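Local atomic coordinates of DinB-like domain-containing protein (Enterococcus faecalis, PDB entry 3CEX), a protein that is of unknown function but belongs to the DinB superfamily of helical-bundle proteins, many of which bind a metal. Residues P141-R144 against Q145-L148; S71-W74 against T75-F78; Q124-E127 against E128-S131. All coordinates share one frame; numbering follows the deposited sequence.

Contact 1. Residues P141-R144 against Q145-L148; sequences PVTR and QVRL
The guanidinium of Arg147 is the flat group that meets the other segment. Val142 CG1 approaches it obliquely and lies 3.6 Å from Arg147 NH2. The Arg147 chain is bent at chi2 (69°) and again at chi3, which folds the guanidinium back toward the valine. The same methyl group touches Val146: Val142 CG1 and Val146 CG1 are 4.1 Å apart, and the two side chains cross at about a right angle. The second guanidinium, that of Arg144, is bonded elsewhere. It forms a salt bridge with Asp132 and hydrogen bonds with Tyr121 and the carbonyl of Gln129. This is the start of helix 144-170, and Thr143 is its N-cap. Thr143 OG1 accepts a hydrogen bond from Val146 N at 3.2 Å, and the N-H points almost straight at it (165°). A chi1 of 59° sets OG1 between the backbone N and the carbonyl carbon, where it can face the first turn. Val146 CG2 packs against the same oxygen, 3.4 Å from Thr143 OG1. Two backbone bonds continue the helix: Arg147 N to Thr143 O at 3.2 Å, and Leu148 N to Arg144 O at 2.9 Å. Leu148 brings CG to 3.4 Å from Arg144 O, while its side chain also packs on helices 44-62 and 104-124. Gln145 NE2 reaches Glu12 of the second subunit and hydrogen-bonds to its carboxylate.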
# COMPACT_ATOMS: atom_id res chain seq x y z
N PRO A 141 -11.03 7.60 20.04
CA PRO A 141 -9.69 7.35 20.55
C PRO A 141 -8.87 6.44 19.64
O PRO A 141 -9.41 5.59 18.91
CB PRO A 141 -9.94 6.67 21.89
CG PRO A 141 -11.28 7.12 22.30
CD PRO A 141 -12.07 7.30 21.05
N VAL A 142 -7.55 6.62 19.69
CA VAL A 142 -6.67 5.73 18.98
C VAL A 142 -6.36 4.53 19.88
O VAL A 142 -5.90 4.70 21.02
CB VAL A 142 -5.36 6.45 18.62
CG1 VAL A 142 -4.41 5.49 17.90
CG2 VAL A 142 -5.67 7.71 17.80
N THR A 143 -6.58 3.35 19.35
CA THR A 143 -6.29 2.10 20.02
C THR A 143 -5.05 1.48 19.43
O THR A 143 -4.56 1.91 18.38
CB THR A 143 -7.43 1.11 19.76
OG1 THR A 143 -7.56 0.89 18.33
CG2 THR A 143 -8.76 1.61 20.35
N ARG A 144 -4.55 0.43 20.08
CA ARG A 144 -3.40 -0.29 19.59
C ARG A 144 -3.65 -0.76 18.14
O ARG A 144 -2.77 -0.67 17.28
CB ARG A 144 -3.12 -1.48 20.50
CG ARG A 144 -1.77 -2.10 20.38
CD ARG A 144 -1.55 -3.10 21.52
NE ARG A 144 -1.81 -2.50 22.83
CZ ARG A 144 -0.93 -1.81 23.53
NH1 ARG A 144 0.30 -1.62 23.10
NH2 ARG A 144 -1.28 -1.32 24.69
N GLN A 145 -4.87 -1.24 17.91
CA GLN A 145 -5.26 -1.82 16.65
C GLN A 145 -5.18 -0.81 15.52
O GLN A 145 -4.62 -1.11 14.46
CB GLN A 145 -6.68 -2.36 16.76
CG GLN A 145 -7.17 -3.03 15.50
CD GLN A 145 -8.31 -3.98 15.78
OE1 GLN A 145 -8.24 -4.77 16.72
NE2 GLN A 145 -9.36 -3.92 14.95
N VAL A 146 -5.71 0.39 15.77
CA VAL A 146 -5.69 1.49 14.80
C VAL A 146 -4.24 1.85 14.43
O VAL A 146 -3.89 2.03 13.26
CB VAL A 146 -6.49 2.70 15.33
CG1 VAL A 146 -6.19 3.97 14.53
CG2 VAL A 146 -8.00 2.40 15.29
N ARG A 147 -3.37 1.87 15.43
CA ARG A 147 -1.98 2.25 15.21
C ARG A 147 -1.25 1.18 14.38
O ARG A 147 -0.49 1.52 13.48
CB ARG A 147 -1.34 2.48 16.56
CG ARG A 147 0.09 2.74 16.61
CD ARG A 147 0.47 4.08 16.01
NE ARG A 147 -0.46 5.20 16.18
CZ ARG A 147 -0.42 6.11 17.15
NH1 ARG A 147 0.44 6.04 18.14
NH2 ARG A 147 -1.28 7.11 17.12
N LEU A 148 -1.50 -0.09 14.69
CA LEU A 148 -0.96 -1.20 13.93
C LEU A 148 -1.42 -1.22 12.47
O LEU A 148 -0.63 -1.47 11.59
CB LEU A 148 -1.32 -2.54 14.59
CG LEU A 148 -0.58 -2.81 15.92
CD1 LEU A 148 -1.11 -4.06 16.65
CD2 LEU A 148 0.95 -2.91 15.67

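Contact 2. Residues S71-W74 against T75-F78; sequences SQHW and TEKF
His73 has positive phi (64°) and leads straight into helix 74-78, where Phe78 N bonds to Trp74 O at 3.0 Å, nearly in line with the carbonyl bond. His73 is the N-cap residue of this short helix, which is separated from helix 68-71 by Gln72 and His73. Its carbonyl receives a weak bond from Glu76 N.

The side chains of His73 and Glu76 lie side by side and point the same way. They form a histidine-carboxylate hydrogen bond on the protein surface, with His73 ND1 donating to Glu76 OE2 at 3.2 Å. The bond is bent, with an N-H to acceptor angle of 136°. It meets the syn side of the oxygen but comes from out of the carboxylate plane. Ring and carboxylate planes are 66° apart. The Glu76 chain bends at chi2, which turns the carboxylate back toward His73. Its other oxygen, Glu76 OE1, lies 3.1 Å from His73 CB. It is also crowded against His73 O, 2.9 Å from Glu76 OE1, with no hydrogen bond between these two acceptors.

Trp74 packs on Leu106 and Asp109 of helix 104-124 and meets the Tyr110 ring. Phe78 is buried, and its ring meets those of Trp49 and Trp69. Phe78 CD1 is 4.3 Å from Trp74 CB, and the ring edge lies against Trp74 O. The indole N-H is held within its own segment: Trp74 NE1 donates to a lone pair of Gln72 OE1 at 2.9 Å.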
# COMPACT_ATOMS: atom_id res chain seq x y z
N SER A 71 18.87 3.13 19.57
CA SER A 71 19.37 1.99 20.33
C SER A 71 20.36 1.08 19.57
O SER A 71 21.25 0.50 20.17
CB SER A 71 18.20 1.14 20.86
OG SER A 71 17.76 0.21 19.89
N GLN A 72 20.21 0.97 18.26
CA GLN A 72 21.18 0.23 17.41
C GLN A 72 22.10 1.19 16.63
O GLN A 72 22.89 0.76 15.80
CB GLN A 72 20.45 -0.69 16.44
CG GLN A 72 19.87 -1.94 17.08
CD GLN A 72 19.09 -2.80 16.10
OE1 GLN A 72 18.96 -2.48 14.93
NE2 GLN A 72 18.54 -3.89 16.60
N HIS A 73 21.98 2.48 16.90
CA HIS A 73 22.87 3.48 16.32
C HIS A 73 22.79 3.64 14.80
O HIS A 73 23.74 4.04 14.16
CB HIS A 73 24.31 3.23 16.81
CG HIS A 73 24.38 3.18 18.30
ND1 HIS A 73 24.14 4.30 19.07
CD2 HIS A 73 24.54 2.15 19.16
CE1 HIS A 73 24.21 3.96 20.35
NE2 HIS A 73 24.45 2.66 20.42
N TRP A 74 21.61 3.39 14.23
CA TRP A 74 21.43 3.68 12.81
C TRP A 74 21.62 5.15 12.49
O TRP A 74 22.13 5.49 11.43
CB TRP A 74 20.06 3.20 12.31
CG TRP A 74 19.87 1.72 12.41
CD1 TRP A 74 19.15 1.06 13.36
CD2 TRP A 74 20.42 0.73 11.55
NE1 TRP A 74 19.19 -0.28 13.13
CE2 TRP A 74 19.97 -0.52 12.03
CE3 TRP A 74 21.22 0.76 10.42
CZ2 TRP A 74 20.32 -1.72 11.41
CZ3 TRP A 74 21.57 -0.43 9.82
CH2 TRP A 74 21.12 -1.65 10.31
N THR A 75 21.25 6.04 13.40
CA THR A 75 21.46 7.47 13.18
C THR A 75 22.91 7.83 12.82
O THR A 75 23.13 8.68 11.99
CB THR A 75 20.96 8.33 14.36
OG1 THR A 75 21.03 9.70 13.97
CG2 THR A 75 21.80 8.12 15.62
N GLU A 76 23.88 7.17 13.45
CA GLU A 76 25.32 7.39 13.13
C GLU A 76 25.75 6.82 11.77
O GLU A 76 26.62 7.37 11.13
CB GLU A 76 26.21 6.78 14.21
CG GLU A 76 26.11 7.49 15.57
CD GLU A 76 25.11 6.84 16.51
OE1 GLU A 76 24.16 6.18 16.03
OE2 GLU A 76 25.26 7.01 17.73
N LYS A 77 25.12 5.74 11.33
CA LYS A 77 25.41 5.15 10.01
C LYS A 77 24.88 6.00 8.88
O LYS A 77 25.51 6.12 7.83
CB LYS A 77 24.78 3.77 9.88
CG LYS A 77 25.18 2.77 10.96
CD LYS A 77 26.65 2.60 11.06
CE LYS A 77 27.26 2.01 9.82
NZ LYS A 77 28.68 1.66 10.17
N PHE A 78 23.69 6.57 9.10
CA PHE A 78 23.04 7.41 8.12
C PHE A 78 23.72 8.78 8.07
O PHE A 78 23.87 9.35 6.99
CB PHE A 78 21.54 7.53 8.43
CG PHE A 78 20.71 6.41 7.86
CD1 PHE A 78 20.54 5.23 8.54
CD2 PHE A 78 20.09 6.57 6.63
CE1 PHE A 78 19.75 4.21 8.00
CE2 PHE A 78 19.33 5.56 6.09
CZ PHE A 78 19.16 4.39 6.78

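Contact 3. Residues Q124-E127 against E128-S131; sequences QIKE and EQLS
Gln129 folds its amide back onto Ile125 and Lys126, and here the contact is tight. The loop between helix 104-124 and strand 133-135 makes a tight helical bend at this point. Lys126 and Gln129 bond to each other in both directions. Lys126 N donates to Gln129 OE1 at 2.6 Å, in the carbonyl plane and fairly straight (159°). Gln129 N donates to Lys126 O at 2.9 Å, from well above the plane of that carbonyl. Gln129 thus grips the lysine at both its N-H and its carbonyl, by side chain and by backbone. Its first torsion (chi1 -64°) sets CG beside the backbone N and so gives the direction, and the extended chain beyond supplies the reach. Ile125 CD1 presses on the same amide, 3.1 Å from Gln129 OE1. Beside it, Ile125 CG1 meets Leu130 CD2 at 4.3 Å. Leu130 is buried and also packs on Leu148 of helix 144-170. Leu130 N makes a weak bond to Glu127 O at 3.3 Å.

The outer side is looser. Glu128 is exposed, and its chain bends at chi2 (73°) toward the Glu127 backbone. The Glu127 carboxylate bonds to the Met4 backbone N of the second subunit. Ser131 OG gives a weak bond to Glu128 O. The exposed Lys126 doubles back along its own segment, where Lys126 NZ makes a weak bond to Gln124 O at 3.1 Å.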
# COMPACT_ATOMS: atom_id res chain seq x y z
N GLN A 124 3.74 -11.29 19.17
CA GLN A 124 3.66 -11.37 20.63
C GLN A 124 2.48 -10.60 21.23
O GLN A 124 2.09 -10.86 22.36
CB GLN A 124 4.98 -10.94 21.27
CG GLN A 124 6.14 -11.86 20.90
CD GLN A 124 7.48 -11.39 21.44
OE1 GLN A 124 8.40 -11.08 20.68
NE2 GLN A 124 7.60 -11.33 22.77
N ILE A 125 1.89 -9.69 20.47
CA ILE A 125 0.72 -8.97 20.96
C ILE A 125 -0.41 -9.97 21.23
O ILE A 125 -0.65 -10.86 20.41
CB ILE A 125 0.29 -7.85 19.98
CG1 ILE A 125 -0.63 -6.83 20.68
CG2 ILE A 125 -0.37 -8.42 18.77
CD1 ILE A 125 0.02 -6.16 21.90
N LYS A 126 -1.06 -9.86 22.39
CA LYS A 126 -2.27 -10.63 22.72
C LYS A 126 -3.51 -9.92 22.20
O LYS A 126 -3.57 -8.69 22.15
CB LYS A 126 -2.38 -10.88 24.24
CG LYS A 126 -1.55 -12.08 24.70
CD LYS A 126 -1.15 -12.02 26.18
CE LYS A 126 0.18 -11.28 26.42
NZ LYS A 126 1.23 -11.50 25.32
N GLU A 127 -4.47 -10.71 21.78
CA GLU A 127 -5.65 -10.21 21.09
C GLU A 127 -6.47 -9.26 21.98
O GLU A 127 -7.12 -8.35 21.49
CB GLU A 127 -6.47 -11.42 20.64
CG GLU A 127 -7.66 -11.13 19.76
CD GLU A 127 -8.65 -12.29 19.76
OE1 GLU A 127 -9.87 -12.04 20.02
OE2 GLU A 127 -8.19 -13.44 19.54
N GLU A 128 -6.43 -9.49 23.28
CA GLU A 128 -7.12 -8.64 24.25
C GLU A 128 -6.51 -7.23 24.32
O GLU A 128 -7.21 -6.25 24.63
CB GLU A 128 -7.10 -9.30 25.63
CG GLU A 128 -8.01 -10.54 25.73
CD GLU A 128 -7.49 -11.81 25.00
OE1 GLU A 128 -6.34 -11.82 24.47
OE2 GLU A 128 -8.25 -12.82 24.96
N GLN A 129 -5.22 -7.13 24.02
CA GLN A 129 -4.51 -5.85 24.03
C GLN A 129 -4.86 -4.94 22.85
O GLN A 129 -4.60 -3.74 22.91
CB GLN A 129 -3.00 -6.07 24.04
CG GLN A 129 -2.47 -6.76 25.26
CD GLN A 129 -1.02 -7.18 25.08
OE1 GLN A 129 -0.69 -8.01 24.23
NE2 GLN A 129 -0.13 -6.60 25.89
N LEU A 130 -5.42 -5.51 21.78
CA LEU A 130 -5.69 -4.71 20.59
C LEU A 130 -6.73 -3.60 20.81
O LEU A 130 -6.71 -2.59 20.12
CB LEU A 130 -6.12 -5.60 19.41
CG LEU A 130 -5.04 -6.50 18.80
CD1 LEU A 130 -5.70 -7.42 17.77
CD2 LEU A 130 -3.89 -5.67 18.17
N SER A 131 -7.63 -3.79 21.77
CA SER A 131 -8.65 -2.78 22.06
C SER A 131 -8.15 -1.67 22.99
O SER A 131 -8.89 -0.73 23.27
CB SER A 131 -9.91 -3.44 22.67
OG SER A 131 -9.61 -4.01 23.92

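How the contacts relate
Along the chain the order is contact 2, contact 3, contact 1, all within the DinB superfamily range. Contacts 3 and 1 are neighbours, with centres about 11 Å apart. Contact 3 leads into strand 133-135, and contact 1 holds its antiparallel partner strand 142-143 and the start of helix 144-170. They also touch: Gln145 N lies 3.2 Å from Leu130 O, a probable hydrogen bond. Both reach the second subunit, so this end of the protein takes part in the dimer. Contact 2 is remote, its centre about 28 Å from that of contact 1 and 30 Å from that of contact 3. It packs on helix 104-124, whose far end runs into contact 3.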